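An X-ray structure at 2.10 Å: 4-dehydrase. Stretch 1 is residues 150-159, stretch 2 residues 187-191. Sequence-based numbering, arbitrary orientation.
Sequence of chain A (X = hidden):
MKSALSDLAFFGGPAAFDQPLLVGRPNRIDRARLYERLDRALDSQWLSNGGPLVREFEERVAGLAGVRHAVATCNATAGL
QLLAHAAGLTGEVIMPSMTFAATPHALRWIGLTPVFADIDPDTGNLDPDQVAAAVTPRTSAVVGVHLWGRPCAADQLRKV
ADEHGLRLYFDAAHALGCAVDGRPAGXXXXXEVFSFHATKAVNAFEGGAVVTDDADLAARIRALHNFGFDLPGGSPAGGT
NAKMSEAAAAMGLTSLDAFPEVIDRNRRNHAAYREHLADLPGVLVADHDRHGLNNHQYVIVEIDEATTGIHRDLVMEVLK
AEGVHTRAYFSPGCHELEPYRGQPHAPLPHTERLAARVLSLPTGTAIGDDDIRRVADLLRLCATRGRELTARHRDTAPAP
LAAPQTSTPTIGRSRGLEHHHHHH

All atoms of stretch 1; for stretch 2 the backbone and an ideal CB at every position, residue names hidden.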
ATOM      1  N   ARG A 150       4.952  -3.304 -24.777  1.00 20.47           N
ATOM      2  CA  ARG A 150       5.060  -2.563 -26.026  1.00 18.08           C
ATOM      3  C   ARG A 150       4.607  -1.131 -25.833  1.00 26.14           C
ATOM      4  O   ARG A 150       3.488  -0.825 -25.393  1.00 26.24           O
ATOM      5  CB  ARG A 150       4.358  -3.183 -27.238  1.00 17.00           C
ATOM      6  CG  ARG A 150       4.300  -4.702 -27.195  1.00 21.18           C
ATOM      7  CD  ARG A 150       3.074  -5.240 -27.932  1.00 21.70           C
ATOM      8  NE  ARG A 150       3.321  -6.611 -28.355  1.00 19.74           N
ATOM      9  CZ  ARG A 150       2.649  -7.196 -29.335  1.00 30.31           C
ATOM     10  NH1 ARG A 150       1.693  -6.558 -29.986  1.00 11.94           N
ATOM     11  NH2 ARG A 150       2.940  -8.446 -29.677  1.00 23.96           N
ATOM     12  N   PRO A 151       5.487  -0.213 -26.189  1.00 20.88           N
ATOM     13  CA  PRO A 151       5.058   1.154 -25.995  1.00 18.60           C
ATOM     14  C   PRO A 151       3.931   1.587 -26.889  1.00 19.99           C
ATOM     15  O   PRO A 151       3.839   1.193 -28.039  1.00 24.84           O
ATOM     16  CB  PRO A 151       6.294   2.030 -26.168  1.00 19.74           C
ATOM     17  CG  PRO A 151       7.477   1.088 -26.012  1.00 25.34           C
ATOM     18  CD  PRO A 151       6.957  -0.289 -26.433  1.00 22.19           C
ATOM     19  N   CYS A 152       3.063   2.406 -26.354  1.00 19.80           N
ATOM     20  CA  CYS A 152       1.949   3.022 -27.093  1.00 29.30           C
ATOM     21  C   CYS A 152       2.478   4.018 -28.124  1.00 31.89           C
ATOM     22  O   CYS A 152       3.680   4.321 -28.127  1.00 21.68           O
ATOM     23  CB  CYS A 152       1.070   3.830 -26.137  1.00 22.61           C
ATOM     24  SG  CYS A 152       0.154   2.803 -24.934  1.00 22.08           S
ATOM     25  N   ALA A 153       1.542   4.503 -28.972  1.00 24.07           N
ATOM     26  CA  ALA A 153       1.815   5.556 -30.020  1.00 28.20           C
ATOM     27  C   ALA A 153       1.681   6.900 -29.313  1.00 23.43           C
ATOM     28  O   ALA A 153       0.731   7.679 -29.547  1.00 24.07           O
ATOM     29  CB  ALA A 153       0.782   5.473 -31.145  1.00 28.98           C
ATOM     30  N   ALA A 154       2.642   7.157 -28.441  1.00 27.65           N
ATOM     31  CA  ALA A 154       2.569   8.336 -27.585  1.00 32.09           C
ATOM     32  C   ALA A 154       2.495   9.626 -28.382  1.00 33.23           C
ATOM     33  O   ALA A 154       1.558  10.419 -28.139  1.00 38.97           O
ATOM     34  CB  ALA A 154       3.712   8.357 -26.556  1.00 30.03           C
ATOM     35  N   ASP A 155       3.328   9.811 -29.371  1.00 35.38           N
ATOM     36  CA  ASP A 155       3.315  10.979 -30.227  1.00 34.77           C
ATOM     37  C   ASP A 155       1.925  11.229 -30.775  1.00 34.02           C
ATOM     38  O   ASP A 155       1.385  12.328 -30.654  1.00 33.20           O
ATOM     39  CB  ASP A 155       4.412  10.849 -31.309  1.00 40.57           C
ATOM     40  CG  ASP A 155       5.837  10.904 -30.758  1.00 48.81           C
ATOM     41  OD1 ASP A 155       6.799  10.440 -31.352  1.00 40.07           O
ATOM     42  OD2 ASP A 155       5.963  11.520 -29.594  1.00 51.45           O
ATOM     43  N   GLN A 156       1.336  10.192 -31.365  1.00 25.21           N
ATOM     44  CA  GLN A 156      -0.002  10.364 -31.887  1.00 24.68           C
ATOM     45  C   GLN A 156      -1.012  10.619 -30.774  1.00 30.00           C
ATOM     46  O   GLN A 156      -1.922  11.467 -30.875  1.00 23.92           O
ATOM     47  CB  GLN A 156      -0.402   9.137 -32.686  1.00 29.12           C
ATOM     48  CG  GLN A 156       0.524   8.882 -33.889  1.00 31.46           C
ATOM     49  CD  GLN A 156       0.256   7.517 -34.508  1.00 78.19           C
ATOM     50  OE1 GLN A 156       1.166   6.668 -34.560  1.00 59.64           O
ATOM     51  NE2 GLN A 156      -0.989   7.290 -34.948  1.00 44.96           N
ATOM     52  N   LEU A 157      -0.828   9.875 -29.676  1.00 21.56           N
ATOM     53  CA  LEU A 157      -1.714  10.017 -28.533  1.00 21.66           C
ATOM     54  C   LEU A 157      -1.587  11.394 -27.945  1.00 29.05           C
ATOM     55  O   LEU A 157      -2.548  12.053 -27.575  1.00 27.64           O
ATOM     56  CB  LEU A 157      -1.338   8.976 -27.475  1.00 20.25           C
ATOM     57  CG  LEU A 157      -2.001   7.641 -27.760  1.00 20.93           C
ATOM     58  CD1 LEU A 157      -1.478   6.568 -26.819  1.00 18.86           C
ATOM     59  CD2 LEU A 157      -3.515   7.799 -27.640  1.00  9.98           C
ATOM     60  N   ARG A 158      -0.345  11.822 -27.857  1.00 25.26           N
ATOM     61  CA  ARG A 158      -0.041  13.126 -27.348  1.00 24.99           C
ATOM     62  C   ARG A 158      -0.760  14.144 -28.247  1.00 38.68           C
ATOM     63  O   ARG A 158      -1.425  15.088 -27.806  1.00 32.30           O
ATOM     64  CB  ARG A 158       1.472  13.242 -27.495  1.00 27.11           C
ATOM     65  CG  ARG A 158       2.032  14.634 -27.251  1.00 23.75           C
ATOM     66  CD  ARG A 158       2.045  14.940 -25.786  1.00 44.78           C
ATOM     67  NE  ARG A 158       3.295  14.605 -25.113  1.00 71.42           N
ATOM     68  CZ  ARG A 158       3.363  14.845 -23.805  1.00 99.55           C
ATOM     69  NH1 ARG A 158       2.306  15.367 -23.160  1.00 35.63           N
ATOM     70  NH2 ARG A 158       4.488  14.553 -23.140  1.00 81.07           N
ATOM     71  N   LYS A 159      -0.646  13.937 -29.559  1.00 39.24           N
ATOM     72  CA  LYS A 159      -1.304  14.848 -30.483  1.00 41.25           C
ATOM     73  C   LYS A 159      -2.790  15.002 -30.204  1.00 33.92           C
ATOM     74  O   LYS A 159      -3.358  16.080 -30.186  1.00 34.62           O
ATOM     75  CB  LYS A 159      -1.009  14.582 -31.959  1.00 37.76           C
ATOM     76  CG  LYS A 159      -1.698  15.613 -32.837  1.00 88.11           C
ATOM     77  CD  LYS A 159      -1.633  15.314 -34.329  1.00 96.05           C
ATOM     78  CE  LYS A 159      -2.731  14.371 -34.790  1.00100.00           C
ATOM     79  NZ  LYS A 159      -2.714  14.111 -36.247  1.00100.00           N
ATOM     80  N   UNK A 187       9.451   7.675 -20.135  1.00 27.78           N
ATOM     81  CA  UNK A 187       9.811   8.997 -20.595  1.00 23.11           C
ATOM     82  C   UNK A 187       8.916   9.461 -21.722  1.00 35.15           C
ATOM     83  O   UNK A 187       9.249  10.412 -22.418  1.00 33.51           O
ATOM     84  CB  UNK A 187      11.274   9.021 -21.043  1.00 23.11           C
ATOM     85  N   UNK A 188       7.789   8.783 -21.911  1.00 28.12           N
ATOM     86  CA  UNK A 188       6.897   9.137 -22.980  1.00 25.17           C
ATOM     87  C   UNK A 188       5.687   9.876 -22.550  1.00 27.84           C
ATOM     88  O   UNK A 188       5.141  10.629 -23.342  1.00 35.98           O
ATOM     89  CB  UNK A 188       6.467   7.878 -23.735  1.00 25.17           C
ATOM     90  N   UNK A 189       5.228   9.649 -21.327  1.00 28.50           N
ATOM     91  CA  UNK A 189       4.018  10.388 -20.967  1.00 22.36           C
ATOM     92  C   UNK A 189       4.402  11.567 -20.121  1.00 32.06           C
ATOM     93  O   UNK A 189       5.594  11.814 -19.924  1.00 30.47           O
ATOM     94  CB  UNK A 189       3.014   9.500 -20.229  1.00 22.36           C
ATOM     95  N   UNK A 190       3.382  12.255 -19.634  1.00 26.07           N
ATOM     96  CA  UNK A 190       3.575  13.379 -18.753  1.00 29.07           C
ATOM     97  C   UNK A 190       4.223  12.796 -17.487  1.00 42.34           C
ATOM     98  O   UNK A 190       4.989  13.470 -16.774  1.00 38.29           O
ATOM     99  CB  UNK A 190       2.263  14.110 -18.460  1.00 29.07           C
ATOM    100  N   UNK A 191       3.863  11.512 -17.235  1.00 33.23           N
ATOM    101  CA  UNK A 191       4.315  10.687 -16.118  1.00 23.17           C
ATOM    102  C   UNK A 191       3.849   9.271 -16.332  1.00 31.72           C
ATOM    103  O   UNK A 191       2.782   9.053 -16.922  1.00 25.58           O
ATOM    104  CB  UNK A 191       3.803  11.227 -14.781  1.00 23.17           C
TER

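Stretch 1 enters as a loop and turns at Ala153, the N-cap residue, into a helix that begins at Ala154. What it offers stretch 2 is a small apolar surface made by Pro151 and Ala154 and, one helical turn after Ala154, the long side chain of Arg158, whose CA-to-CB bond points sideways but whose guanidinium comes near the second stretch.

Position 187 lies outside this contact. Its phi/psi of -112/15 is open to most residues, and nothing of stretch 1 comes within 5.5 Å of the ideal CB, so the visible atoms set little preference; small, polar and larger side chains all remain possible. The deposited residue is Ser187, in the p rotamer, with its OG hydrogen-bonded elsewhere in the structure.

Position 188 is where the two backbones come closest, its CA lying 6.4 Å from the CA of Ala154. The CA-to-CB bond points sideways, yet the ideal CB at 188 is already 4.0 Å from Ala154 CB, and beyond it lies the ring of Pro151. Neither neighbour offers a side-chain donor or acceptor, so an apolar residue is expected: alanine could meet the methyl of Ala154, while valine, leucine, isoleucine or methionine could offer more surface. Phi/psi of -104/-29 excludes none of these. The residue is Leu188. Its CB packs 3.9 Å from Ala154 CB, and with chi1 m and chi2 t the side chain carries CD1 to 4.1 Å from Pro151 CB. Leu188 thus spans the loop and the first turn of the helix, and it gives up 70 Å² to stretch 1, the largest share of any residue in the contact. Its backbone contributes as well: a water accepts a hydrogen bond from Arg158 NE (3.2 Å from its oxygen) and donates one to Leu188 O (also 3.2 Å), linking the guanidinium to the main chain.

At position 189 the CA-to-CB direction leads away from stretch 1, and no atom of that stretch lies within 5.5 Å of the ideal CB. The phi/psi of -101/-175 is an extended conformation accessible to residues with a side chain, so glycine is not demanded and many residues would be compatible with this contact. The deposited residue is Gly189; its carbonyl carbon C lies 4.2 Å from Arg158 NH2.

Position 190 faces a charge. Its CA-to-CB bond points sideways, but the ideal CB is 4.9 Å from Arg158 NH1, a gap that a short acidic side chain can close. Aspartate suits it well; asparagine could supply a neutral acceptor, and glutamate might serve if it folded back. The residue is Asp190, with chi1 m. Arg158 NH1 donates to Asp190 OD1 at 2.7 Å with an angle of 155°, a hydrogen bond within a salt bridge. OD1 sits at the guanidinium edge, near its plane, where the N-H bonds point. OD2 is hydrogen-bonded elsewhere in the structure.

Position 191 has moved out of reach, with extended angles of -171/149 that leave the choice open; it is Ala191.

Stretch 2, residues 187-191: SLGDA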
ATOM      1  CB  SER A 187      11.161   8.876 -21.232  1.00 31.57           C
ATOM      2  OG  SER A 187      10.963   8.170 -22.444  1.00 41.73           O
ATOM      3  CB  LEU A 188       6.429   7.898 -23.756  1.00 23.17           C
ATOM      4  CG  LEU A 188       7.608   7.049 -24.116  1.00 29.54           C
ATOM      5  CD1 LEU A 188       7.114   5.670 -24.517  1.00 27.73           C
ATOM      6  CD2 LEU A 188       8.293   7.754 -25.270  1.00 29.72           C
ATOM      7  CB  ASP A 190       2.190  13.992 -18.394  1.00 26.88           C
ATOM      8  CG  ASP A 190       1.647  14.805 -19.552  1.00 36.26           C
ATOM      9  OD1 ASP A 190       2.337  15.112 -20.493  1.00 29.18           O
ATOM     10  OD2 ASP A 190       0.384  15.159 -19.448  1.00 32.02           O
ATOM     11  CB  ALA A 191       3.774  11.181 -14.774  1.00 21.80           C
TER
HETATM   12  O   HOH W   1       4.881  12.033 -26.213  1.00 38.50           O
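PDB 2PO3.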